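Local coordinates for protein TRAP-T family transporter, DctP (Periplasmic binding) subunit (Sulfitobacter sp. NAS-14.1, PDB 4PF8) that binds beta-D-galacturonate as the periplasmic solute-binding subunit of a TRAP transporter and probably delivers this sugar acid to the membrane components for uptake, at residues Val102-Val107 / Pro302-Tyr307; Arg146-Ser151 / Thr227-Ile232; Asn156-Val161 / Lys293-Glu298; Val166-Asn171 / Ala185-Phe190. All blocks are in the same frame, centred on the assembly; numbering follows the deposited sequence.

Interaction 1 of 4, residues Val102-Val107 / Pro302-Tyr307; sequences VSLPFV and PVYEKY
The phenol of Tyr304, carried on helix 301-310, donates a hydrogen bond to the carbonyl oxygen of Pro105, with OH and O 2.6 Å apart. The donor stands above the carbonyl plane, about 40° out of it, while the acceptor lies at the edge of the ring, in its plane. Pro105 is the second residue of a type II beta turn running from Leu104 to Val107, and Tyr304 OH also lies 3.3 Å from CB of Val107. The remaining contacts are apolar. Leu104 lies over one face of the Tyr304 ring toward the rim, its CD1 3.8 Å from CE2. The other Leu104 methyl, CD2, meets CG1 of Val303 at 4.1 Å and also CB of Tyr307. CG1 of Val303 also meets the Pro105 ring at CD (3.8 Å). Leu173 and Met177 of helix 172-179 and Val318 of helix 315-322 also border the contact. A phenylalanine at Tyr304 would probably keep the ring packing against Leu104 but leave the Pro105 carbonyl without this donor. The contact thus joins an apolar helix-to-loop interface with one directional bond that ties the helix to the turn's backbone.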
# COMPACT_ATOMS: atom_id res chain seq x y z
N VAL A 102 -4.96 -4.08 -8.58
CA VAL A 102 -4.18 -2.86 -8.32
C VAL A 102 -2.72 -3.15 -8.01
O VAL A 102 -1.90 -2.23 -7.97
CB VAL A 102 -4.77 -1.98 -7.18
CG1 VAL A 102 -6.20 -1.65 -7.48
CG2 VAL A 102 -4.61 -2.68 -5.81
N SER A 103 -2.39 -4.42 -7.81
CA SER A 103 -1.02 -4.84 -7.57
C SER A 103 -0.29 -5.28 -8.84
O SER A 103 0.83 -5.79 -8.78
CB SER A 103 -0.98 -5.96 -6.55
OG SER A 103 -1.26 -5.43 -5.28
N LEU A 104 -0.93 -5.10 -9.99
CA LEU A 104 -0.27 -5.41 -11.25
C LEU A 104 0.69 -4.28 -11.59
O LEU A 104 0.36 -3.13 -11.42
CB LEU A 104 -1.32 -5.59 -12.34
CG LEU A 104 -2.13 -6.89 -12.23
CD1 LEU A 104 -3.34 -6.83 -13.13
CD2 LEU A 104 -1.27 -8.10 -12.58
N PRO A 105 1.90 -4.62 -12.05
CA PRO A 105 2.88 -3.57 -12.29
C PRO A 105 2.44 -2.65 -13.43
O PRO A 105 1.93 -3.12 -14.44
CB PRO A 105 4.16 -4.34 -12.68
CG PRO A 105 3.77 -5.75 -12.86
CD PRO A 105 2.43 -5.98 -12.20
N PHE A 106 2.62 -1.36 -13.21
CA PHE A 106 2.31 -0.33 -14.19
C PHE A 106 0.85 -0.31 -14.62
O PHE A 106 0.53 0.20 -15.69
CB PHE A 106 3.23 -0.47 -15.42
CG PHE A 106 4.69 -0.39 -15.11
CD1 PHE A 106 5.28 0.81 -14.77
CD2 PHE A 106 5.48 -1.53 -15.14
CE1 PHE A 106 6.65 0.90 -14.49
CE2 PHE A 106 6.82 -1.44 -14.86
CZ PHE A 106 7.41 -0.22 -14.53
N VAL A 107 -0.05 -0.83 -13.79
CA VAL A 107 -1.46 -0.89 -14.17
C VAL A 107 -2.08 0.51 -14.20
O VAL A 107 -2.96 0.78 -15.02
CB VAL A 107 -2.26 -1.90 -13.28
CG1 VAL A 107 -2.56 -1.31 -11.91
CG2 VAL A 107 -3.54 -2.34 -13.97
N PRO A 302 4.75 -10.96 -18.41
CA PRO A 302 4.40 -12.29 -17.92
C PRO A 302 3.56 -12.31 -16.63
O PRO A 302 2.79 -13.23 -16.40
CB PRO A 302 5.76 -12.96 -17.69
CG PRO A 302 6.69 -12.25 -18.62
CD PRO A 302 6.19 -10.82 -18.69
N VAL A 303 3.70 -11.27 -15.81
CA VAL A 303 2.92 -11.16 -14.58
C VAL A 303 1.44 -11.04 -14.93
O VAL A 303 0.61 -11.64 -14.27
CB VAL A 303 3.36 -9.93 -13.77
CG1 VAL A 303 2.51 -9.78 -12.56
CG2 VAL A 303 4.83 -10.05 -13.39
N TYR A 304 1.13 -10.24 -15.94
CA TYR A 304 -0.25 -10.11 -16.42
C TYR A 304 -0.75 -11.41 -17.02
O TYR A 304 -1.86 -11.87 -16.73
CB TYR A 304 -0.34 -9.01 -17.49
CG TYR A 304 -0.37 -7.60 -16.93
CD1 TYR A 304 0.79 -6.95 -16.56
CD2 TYR A 304 -1.57 -6.91 -16.79
CE1 TYR A 304 0.78 -5.66 -16.04
CE2 TYR A 304 -1.60 -5.62 -16.28
CZ TYR A 304 -0.42 -4.99 -15.93
OH TYR A 304 -0.46 -3.70 -15.42
N GLU A 305 0.08 -12.02 -17.86
CA GLU A 305 -0.31 -13.26 -18.51
C GLU A 305 -0.62 -14.32 -17.46
O GLU A 305 -1.61 -15.04 -17.58
CB GLU A 305 0.79 -13.76 -19.45
CG GLU A 305 1.11 -12.79 -20.57
CD GLU A 305 0.03 -12.74 -21.63
OE1 GLU A 305 -0.98 -13.47 -21.50
OE2 GLU A 305 0.20 -11.97 -22.61
N LYS A 306 0.21 -14.40 -16.43
CA LYS A 306 0.05 -15.41 -15.39
C LYS A 306 -1.21 -15.16 -14.58
O LYS A 306 -2.00 -16.06 -14.34
CB LYS A 306 1.23 -15.39 -14.44
CG LYS A 306 1.23 -16.59 -13.49
CD LYS A 306 2.17 -16.40 -12.34
CE LYS A 306 3.52 -15.92 -12.80
NZ LYS A 306 4.41 -15.81 -11.63
N TYR A 307 -1.37 -13.92 -14.14
CA TYR A 307 -2.53 -13.58 -13.33
C TYR A 307 -3.81 -13.95 -14.05
O TYR A 307 -4.72 -14.60 -13.49
CB TYR A 307 -2.51 -12.09 -12.96
CG TYR A 307 -3.71 -11.76 -12.12
CD1 TYR A 307 -3.87 -12.33 -10.86
CD2 TYR A 307 -4.70 -10.93 -12.60
CE1 TYR A 307 -4.99 -12.07 -10.10
CE2 TYR A 307 -5.85 -10.66 -11.83
CZ TYR A 307 -5.97 -11.23 -10.59
OH TYR A 307 -7.10 -10.97 -9.83

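Interaction 2 of 4, residues Arg146-Ser151 / Thr227-Ile232; sequences RSFYNS and TQHLII. With GTR (beta-D-galactopyranuronic acid), chain D.
The carbonyl oxygen of Arg146 accepts a hydrogen bond from the backbone N of His229 (3.0 Å), is approached by the CA of Gln228 in a CA-H...O contact, and sits over the centre of the His229 imidazole. Arg146 N in turn donates to Leu230 O at 2.8 Å. One residue on, Ser147 OG accepts from Gln228 N (3.0 Å). Phe148 packs on the imidazole face opposite the Arg146 carbonyl, its CE2 3.6 Å from His229 ND1, with the planes inclined at 32°. His229 is held further by Thr227, whose OG1 shares a 2.7 Å hydrogen bond with ND1. The Arg146 side chain runs past Leu230 CB and Ile232 CD1, then bends at chi3 (69°) to present its guanidinium to galacturonate: NH2 reaches O6A of the carboxylate at 2.9 Å in a nearly straight bond, and NH1 reaches the ring oxygen O5 at 3.0 Å. Glu206 forms a salt bridge with Arg146 NE and accepts from His229 NE2, so one second-shell carboxylate helps position both groups. Strands 146-150 and 223-230 are antiparallel neighbours within a four-stranded mixed sheet, with helix 172-179 packed against Phe148, Leu230 and Ile232.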
# COMPACT_ATOMS: atom_id res chain seq x y z
N ARG A 146 5.93 2.83 -5.88
CA ARG A 146 7.00 2.06 -5.28
C ARG A 146 8.17 1.92 -6.23
O ARG A 146 7.96 1.67 -7.42
CB ARG A 146 6.49 0.69 -4.87
CG ARG A 146 5.32 0.75 -3.91
CD ARG A 146 4.68 -0.62 -3.66
NE ARG A 146 5.51 -1.55 -2.91
CZ ARG A 146 5.47 -1.73 -1.58
NH1 ARG A 146 4.66 -1.01 -0.83
NH2 ARG A 146 6.23 -2.63 -1.00
N SER A 147 9.38 2.08 -5.71
CA SER A 147 10.61 1.99 -6.50
C SER A 147 11.64 1.14 -5.75
O SER A 147 11.59 1.04 -4.52
CB SER A 147 11.20 3.37 -6.75
OG SER A 147 10.35 4.11 -7.61
N PHE A 148 12.56 0.54 -6.50
CA PHE A 148 13.57 -0.33 -5.89
C PHE A 148 14.62 0.42 -5.11
O PHE A 148 15.11 1.46 -5.56
CB PHE A 148 14.27 -1.17 -6.96
CG PHE A 148 13.42 -2.26 -7.52
CD1 PHE A 148 13.09 -3.37 -6.76
CD2 PHE A 148 12.93 -2.18 -8.82
CE1 PHE A 148 12.28 -4.37 -7.27
CE2 PHE A 148 12.13 -3.18 -9.33
CZ PHE A 148 11.80 -4.28 -8.56
N TYR A 149 15.02 -0.14 -3.97
CA TYR A 149 16.23 0.28 -3.29
C TYR A 149 17.05 -0.93 -2.92
O TYR A 149 16.51 -1.99 -2.64
CB TYR A 149 15.92 1.14 -2.06
CG TYR A 149 14.85 0.64 -1.12
CD1 TYR A 149 15.17 -0.17 -0.03
CD2 TYR A 149 13.53 1.01 -1.29
CE1 TYR A 149 14.21 -0.57 0.86
CE2 TYR A 149 12.56 0.61 -0.41
CZ TYR A 149 12.89 -0.17 0.65
OH TYR A 149 11.91 -0.54 1.56
N ASN A 150 18.36 -0.77 -2.94
CA ASN A 150 19.23 -1.87 -2.58
C ASN A 150 20.59 -1.39 -2.12
O ASN A 150 20.93 -0.22 -2.25
CB ASN A 150 19.31 -2.88 -3.72
CG ASN A 150 20.23 -2.45 -4.84
OD1 ASN A 150 21.39 -2.85 -4.88
ND2 ASN A 150 19.70 -1.67 -5.77
N SER A 151 21.38 -2.32 -1.59
CA SER A 151 22.71 -2.00 -1.05
C SER A 151 23.84 -2.37 -1.98
O SER A 151 25.00 -2.24 -1.60
CB SER A 151 22.90 -2.74 0.27
OG SER A 151 22.82 -4.14 0.08
N THR A 227 11.98 3.31 -10.46
CA THR A 227 11.22 2.50 -11.39
C THR A 227 9.73 2.78 -11.34
O THR A 227 9.04 2.62 -12.32
CB THR A 227 11.48 1.03 -11.11
OG1 THR A 227 11.36 0.80 -9.70
CG2 THR A 227 12.89 0.63 -11.55
N GLN A 228 9.23 3.16 -10.17
CA GLN A 228 7.83 3.52 -10.02
C GLN A 228 6.92 2.45 -10.61
O GLN A 228 5.96 2.74 -11.32
CB GLN A 228 7.59 4.89 -10.61
CG GLN A 228 8.45 5.93 -9.90
CD GLN A 228 8.45 7.30 -10.57
OE1 GLN A 228 8.49 7.42 -11.79
NE2 GLN A 228 8.42 8.35 -9.75
N HIS A 229 7.22 1.19 -10.28
CA HIS A 229 6.67 0.05 -10.98
C HIS A 229 5.32 -0.39 -10.41
O HIS A 229 4.62 -1.18 -11.04
CB HIS A 229 7.66 -1.11 -10.91
CG HIS A 229 8.14 -1.38 -9.53
ND1 HIS A 229 9.35 -0.93 -9.05
CD2 HIS A 229 7.54 -2.02 -8.49
CE1 HIS A 229 9.49 -1.29 -7.79
NE2 HIS A 229 8.39 -1.93 -7.42
N LEU A 230 4.95 0.13 -9.24
CA LEU A 230 3.67 -0.23 -8.64
C LEU A 230 3.10 1.05 -8.03
O LEU A 230 3.84 1.87 -7.48
CB LEU A 230 3.80 -1.27 -7.52
CG LEU A 230 4.06 -2.71 -7.94
CD1 LEU A 230 4.61 -3.48 -6.75
CD2 LEU A 230 2.77 -3.30 -8.46
N ILE A 231 1.79 1.19 -8.14
CA ILE A 231 1.05 2.26 -7.48
C ILE A 231 -0.10 1.54 -6.79
O ILE A 231 -1.03 1.07 -7.45
CB ILE A 231 0.51 3.29 -8.46
CG1 ILE A 231 1.66 4.09 -9.10
CG2 ILE A 231 -0.51 4.21 -7.81
CD1 ILE A 231 1.25 4.89 -10.33
N ILE A 232 0.00 1.43 -5.47
CA ILE A 232 -0.90 0.57 -4.71
C ILE A 232 -1.70 1.42 -3.74
O ILE A 232 -1.15 1.94 -2.79
CB ILE A 232 -0.15 -0.57 -3.99
CG1 ILE A 232 0.64 -1.40 -5.01
CG2 ILE A 232 -1.13 -1.47 -3.26
CD1 ILE A 232 1.27 -2.58 -4.46
C1 GTR D . 3.99 0.64 2.41
C2 GTR D . 2.54 0.52 2.75
C3 GTR D . 2.44 -0.41 3.96
C4 GTR D . 3.01 -1.78 3.64
C5 GTR D . 4.45 -1.55 3.21
C6 GTR D . 5.10 -2.86 2.77
O1 GTR D . 4.15 1.46 1.21
O2 GTR D . 2.06 1.84 3.11
O3 GTR D . 1.03 -0.59 4.22
O4 GTR D . 2.25 -2.35 2.56
O5 GTR D . 4.53 -0.62 2.11
O6A GTR D . 5.95 -2.77 1.85
O6B GTR D . 4.85 -3.90 3.43

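Interaction 3 of 4, residues Asn156-Val161 / Lys293-Glu298; sequences NTPEDV and KSAFQE
Pro158 meets Phe296 where a short turn with helical backbone angles at 158-161 faces helix 293-299, the CA atoms of the two residues lying 5.8 Å apart. The turn belongs to the connection between strands 146-150 and 165-168 of this family 7 solute-binding protein, and two backbone hydrogen bonds support it, from Asp160 N to Thr157 O and from Val161 N to Pro158 O. The main contact across the interface is a CH-pi interaction: CD of Pro158 stands 3.9 Å from the centroid of the Phe296 ring, only 8° off the ring normal. Phe296 has CG beside its own backbone N (chi1 -75°), which brings the ring from the helix under the proline and the peptide before it; Phe296 CZ comes within 3.4 Å of Thr157 C. Pro158 also touches Ala295, its CD lying 3.9 Å from the alanine CB. On the loop side, Asp160 OD2 accepts from both Asn156 N and Thr157 N, using the anti lone pair for the first and being met from above the carboxylate plane by the second, which probably helps hold the residues leading to the proline. An alanine at Phe296 would probably strip Pro158 of its aromatic platform and open a gap beneath the Thr157-Pro158 peptide. Ile155 and Phe106 also touch Phe296, and Met181 touches Pro158, which extends this apolar patch between the loop and the helix. At the edge of the Phe296 ring, near its plane, the carbonyl oxygen of Asn156 lies 3.6 Å from CE2.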
# COMPACT_ATOMS: atom_id res chain seq x y z
N ASN A 156 19.16 0.32 -13.44
CA ASN A 156 18.76 1.10 -14.61
C ASN A 156 17.99 0.32 -15.65
O ASN A 156 17.30 0.91 -16.49
CB ASN A 156 19.97 1.78 -15.24
CG ASN A 156 20.42 2.98 -14.45
OD1 ASN A 156 19.75 4.03 -14.44
ND2 ASN A 156 21.51 2.83 -13.73
N THR A 157 18.14 -0.99 -15.65
CA THR A 157 17.42 -1.87 -16.56
C THR A 157 16.99 -3.11 -15.79
O THR A 157 17.54 -3.40 -14.71
CB THR A 157 18.30 -2.36 -17.73
OG1 THR A 157 19.27 -3.28 -17.23
CG2 THR A 157 18.99 -1.20 -18.40
N PRO A 158 16.02 -3.87 -16.32
CA PRO A 158 15.59 -5.07 -15.59
C PRO A 158 16.74 -6.04 -15.38
O PRO A 158 16.75 -6.75 -14.37
CB PRO A 158 14.52 -5.69 -16.49
CG PRO A 158 14.07 -4.57 -17.39
CD PRO A 158 15.18 -3.60 -17.51
N GLU A 159 17.71 -6.07 -16.29
CA GLU A 159 18.81 -7.01 -16.18
C GLU A 159 19.62 -6.77 -14.88
O GLU A 159 20.30 -7.68 -14.37
CB GLU A 159 19.69 -6.92 -17.42
CG GLU A 159 19.05 -7.50 -18.69
CD GLU A 159 17.85 -6.70 -19.21
OE1 GLU A 159 16.89 -7.34 -19.71
OE2 GLU A 159 17.86 -5.45 -19.14
N ASP A 160 19.53 -5.56 -14.33
CA ASP A 160 20.28 -5.21 -13.14
C ASP A 160 19.71 -5.93 -11.90
O ASP A 160 20.39 -6.06 -10.88
CB ASP A 160 20.30 -3.70 -12.92
CG ASP A 160 21.15 -2.97 -13.95
OD1 ASP A 160 22.14 -3.58 -14.44
OD2 ASP A 160 20.84 -1.80 -14.25
N VAL A 161 18.48 -6.42 -12.00
CA VAL A 161 17.88 -7.14 -10.89
C VAL A 161 18.28 -8.61 -10.84
O VAL A 161 18.08 -9.29 -9.85
CB VAL A 161 16.33 -7.00 -10.96
CG1 VAL A 161 15.64 -7.73 -9.81
CG2 VAL A 161 15.95 -5.55 -10.93
N LYS A 293 11.90 3.39 -19.53
CA LYS A 293 10.80 2.78 -18.76
C LYS A 293 10.16 1.57 -19.49
O LYS A 293 9.68 0.61 -18.85
CB LYS A 293 9.73 3.82 -18.46
N SER A 294 10.19 1.64 -20.81
CA SER A 294 9.61 0.61 -21.67
C SER A 294 10.16 -0.77 -21.37
O SER A 294 9.43 -1.74 -21.44
CB SER A 294 9.85 0.95 -23.14
OG SER A 294 9.18 2.14 -23.51
N ALA A 295 11.45 -0.86 -21.05
CA ALA A 295 12.05 -2.15 -20.78
C ALA A 295 11.48 -2.80 -19.52
O ALA A 295 11.27 -4.00 -19.51
CB ALA A 295 13.58 -2.05 -20.68
N PHE A 296 11.24 -2.01 -18.47
CA PHE A 296 10.61 -2.55 -17.28
C PHE A 296 9.18 -2.97 -17.55
O PHE A 296 8.74 -4.02 -17.06
CB PHE A 296 10.66 -1.55 -16.12
CG PHE A 296 12.02 -1.44 -15.50
CD1 PHE A 296 12.43 -2.32 -14.53
CD2 PHE A 296 12.89 -0.46 -15.92
CE1 PHE A 296 13.70 -2.22 -13.98
CE2 PHE A 296 14.15 -0.35 -15.38
CZ PHE A 296 14.55 -1.22 -14.42
N GLN A 297 8.46 -2.17 -18.32
CA GLN A 297 7.08 -2.50 -18.65
C GLN A 297 7.02 -3.81 -19.43
O GLN A 297 6.20 -4.68 -19.13
CB GLN A 297 6.43 -1.37 -19.43
CG GLN A 297 6.22 -0.14 -18.57
CD GLN A 297 5.68 1.00 -19.38
OE1 GLN A 297 6.13 1.23 -20.50
NE2 GLN A 297 4.71 1.69 -18.84
N GLU A 298 7.90 -3.96 -20.41
CA GLU A 298 7.93 -5.18 -21.22
C GLU A 298 8.27 -6.39 -20.37
O GLU A 298 7.73 -7.48 -20.58
CB GLU A 298 8.93 -5.05 -22.37
CG GLU A 298 8.51 -4.09 -23.48
CD GLU A 298 9.44 -4.15 -24.69
OE1 GLU A 298 10.30 -5.06 -24.73
OE2 GLU A 298 9.30 -3.30 -25.59

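Interaction 4 of 4, residues Val166-Asn171 / Ala185-Phe190; sequences VRVMNN and ATPMAF. With GTR (beta-D-galactopyranuronic acid), chain D.
Arg167, on the first strand of a beta-alpha-beta unit in which parallel strands 165-168 and 184-187 are joined through helix 172-179, grips the carbonyl oxygen of Met188 side-on with NE and NH2, each 2.9 Å away, and the acceptor lies in the guanidinium plane. The same group donates two hydrogen bonds to the galacturonate carboxylate, NH1 to O6A at 2.8 Å and NH2 to O6B at 2.9 Å, both almost straight. With NH2 shared between protein carbonyl and sugar acid, the guanidinium is held flat and its rotation fixed. The Arg167 side chain bends at chi2 (-92°), with Arg167 CG 3.7 Å from Met188 CB. The backbone bonds between the strands run from Thr186 N to Val166 O, from Val168 N to Thr186 O and from Met188 N to Val168 O. Beyond the arginine, Phe190 lays a ring face against the sugar, with GTR C5 over its centre, 3.6 Å above the plane, while Arg167 NH1 lies at the ring edge. Val168 CG2 packs on Ala185 CB and the Pro187 ring on the side of the strands facing helix 172-179, and Asn170 ND2 meets Pro187 CB at 3.7 Å. Asn171 is the N-cap of that helix. The selenium of selenomethionine Met169 lies 3.2 Å from O4 of the sugar.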
# COMPACT_ATOMS: atom_id res chain seq x y z
N VAL A 166 15.52 -9.79 -3.19
CA VAL A 166 14.62 -8.66 -3.01
C VAL A 166 13.45 -9.09 -2.13
O VAL A 166 12.79 -10.08 -2.41
CB VAL A 166 14.07 -8.17 -4.37
CG1 VAL A 166 13.19 -6.93 -4.17
CG2 VAL A 166 15.21 -7.83 -5.35
N ARG A 167 13.22 -8.34 -1.06
CA ARG A 167 12.04 -8.59 -0.24
C ARG A 167 10.83 -8.04 -0.97
O ARG A 167 10.89 -6.97 -1.58
CB ARG A 167 12.16 -7.89 1.11
CG ARG A 167 10.91 -7.95 1.95
CD ARG A 167 10.01 -6.73 1.70
NE ARG A 167 8.80 -6.79 2.52
CZ ARG A 167 7.87 -5.84 2.54
NH1 ARG A 167 7.99 -4.74 1.80
NH2 ARG A 167 6.82 -5.99 3.30
N VAL A 168 9.72 -8.77 -0.88
CA VAL A 168 8.44 -8.31 -1.38
C VAL A 168 7.38 -8.45 -0.28
O VAL A 168 7.60 -9.14 0.72
CB VAL A 168 8.00 -9.09 -2.62
CG1 VAL A 168 8.97 -8.80 -3.76
CG2 VAL A 168 7.90 -10.58 -2.35
N MSE A 169 6.26 -7.77 -0.48
CA MSE A 169 5.07 -7.95 0.36
C MSE A 169 4.45 -9.32 0.13
O MSE A 169 4.80 -10.03 -0.81
CB MSE A 169 4.00 -6.91 0.01
CG MSE A 169 4.30 -5.55 0.41
SE MSE A 169 2.71 -4.45 0.13
CE MSE A 169 2.92 -3.93 -1.73
N ASN A 170 3.49 -9.65 0.98
CA ASN A 170 2.79 -10.93 0.89
C ASN A 170 1.68 -10.95 -0.17
O ASN A 170 0.49 -10.92 0.13
CB ASN A 170 2.23 -11.29 2.27
CG ASN A 170 3.32 -11.41 3.31
OD1 ASN A 170 3.51 -10.52 4.14
ND2 ASN A 170 4.06 -12.51 3.26
N ASN A 171 2.10 -11.00 -1.43
CA ASN A 171 1.20 -11.26 -2.55
C ASN A 171 2.03 -11.98 -3.59
O ASN A 171 3.10 -11.51 -3.97
CB ASN A 171 0.63 -9.93 -3.10
CG ASN A 171 -0.44 -10.13 -4.14
OD1 ASN A 171 -0.38 -11.05 -4.95
ND2 ASN A 171 -1.45 -9.26 -4.12
N ALA A 185 12.93 -13.52 -4.95
CA ALA A 185 11.96 -12.85 -4.08
C ALA A 185 11.76 -13.56 -2.76
O ALA A 185 11.69 -14.78 -2.71
CB ALA A 185 10.65 -12.74 -4.78
N THR A 186 11.64 -12.78 -1.69
CA THR A 186 11.32 -13.34 -0.39
C THR A 186 10.19 -12.50 0.20
O THR A 186 10.40 -11.33 0.50
CB THR A 186 12.52 -13.25 0.57
OG1 THR A 186 13.60 -14.02 0.06
CG2 THR A 186 12.16 -13.86 1.92
N PRO A 187 8.99 -13.10 0.34
CA PRO A 187 7.87 -12.43 1.02
C PRO A 187 8.25 -12.28 2.50
O PRO A 187 8.70 -13.25 3.12
CB PRO A 187 6.70 -13.39 0.83
CG PRO A 187 7.13 -14.33 -0.25
CD PRO A 187 8.61 -14.43 -0.15
N MSE A 188 8.12 -11.08 3.04
CA MSE A 188 8.51 -10.82 4.42
C MSE A 188 7.68 -9.66 4.96
O MSE A 188 7.47 -8.65 4.28
CB MSE A 188 9.99 -10.45 4.51
CG MSE A 188 10.52 -10.21 5.91
SE MSE A 188 12.41 -9.68 5.81
CE MSE A 188 12.85 -10.78 4.39
N ALA A 189 7.22 -9.79 6.20
CA ALA A 189 6.55 -8.68 6.87
C ALA A 189 7.39 -7.41 6.89
O ALA A 189 8.62 -7.44 7.06
CB ALA A 189 6.18 -9.09 8.30
N PHE A 190 6.72 -6.27 6.72
CA PHE A 190 7.37 -4.97 6.62
C PHE A 190 8.31 -4.67 7.79
O PHE A 190 9.39 -4.15 7.59
CB PHE A 190 6.29 -3.89 6.51
CG PHE A 190 6.77 -2.51 6.14
CD1 PHE A 190 7.55 -2.30 5.02
CD2 PHE A 190 6.34 -1.44 6.86
CE1 PHE A 190 7.94 -1.02 4.67
CE2 PHE A 190 6.69 -0.14 6.49
CZ PHE A 190 7.50 0.06 5.40
C1 GTR D . 3.99 0.64 2.41
C2 GTR D . 2.54 0.52 2.75
C3 GTR D . 2.44 -0.41 3.96
C4 GTR D . 3.01 -1.78 3.64
C5 GTR D . 4.45 -1.55 3.21
C6 GTR D . 5.10 -2.86 2.77
O1 GTR D . 4.15 1.46 1.21
O2 GTR D . 2.06 1.84 3.11
O3 GTR D . 1.03 -0.59 4.22
O4 GTR D . 2.25 -2.35 2.56
O5 GTR D . 4.53 -0.62 2.11
O6A GTR D . 5.95 -2.77 1.85
O6B GTR D . 4.85 -3.90 3.43

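Overall arrangement
From the N terminus, the loop at 102-107 opens the longest excursion, which interaction 1 closes near the C terminus on helix 301-310; the other three contacts nest within it. Strand 146-150 comes next and pairs with 227-232 in interaction 2. The turn at 156-161 lies inside that loop but finds its partner, helix 293-299, beyond it, so interactions 2 and 3 cross. Interaction 4 closes the shortest loop, one beta-alpha-beta unit nested inside all the others. Phe106 bridges interaction 1 to interactions 2 and 3, while interactions 2 and 4 converge on the galacturonate carboxylate. Interactions 1 and 3 join C-terminal helices to two loops; 2 and 4 join the strands bearing the pocket arginines.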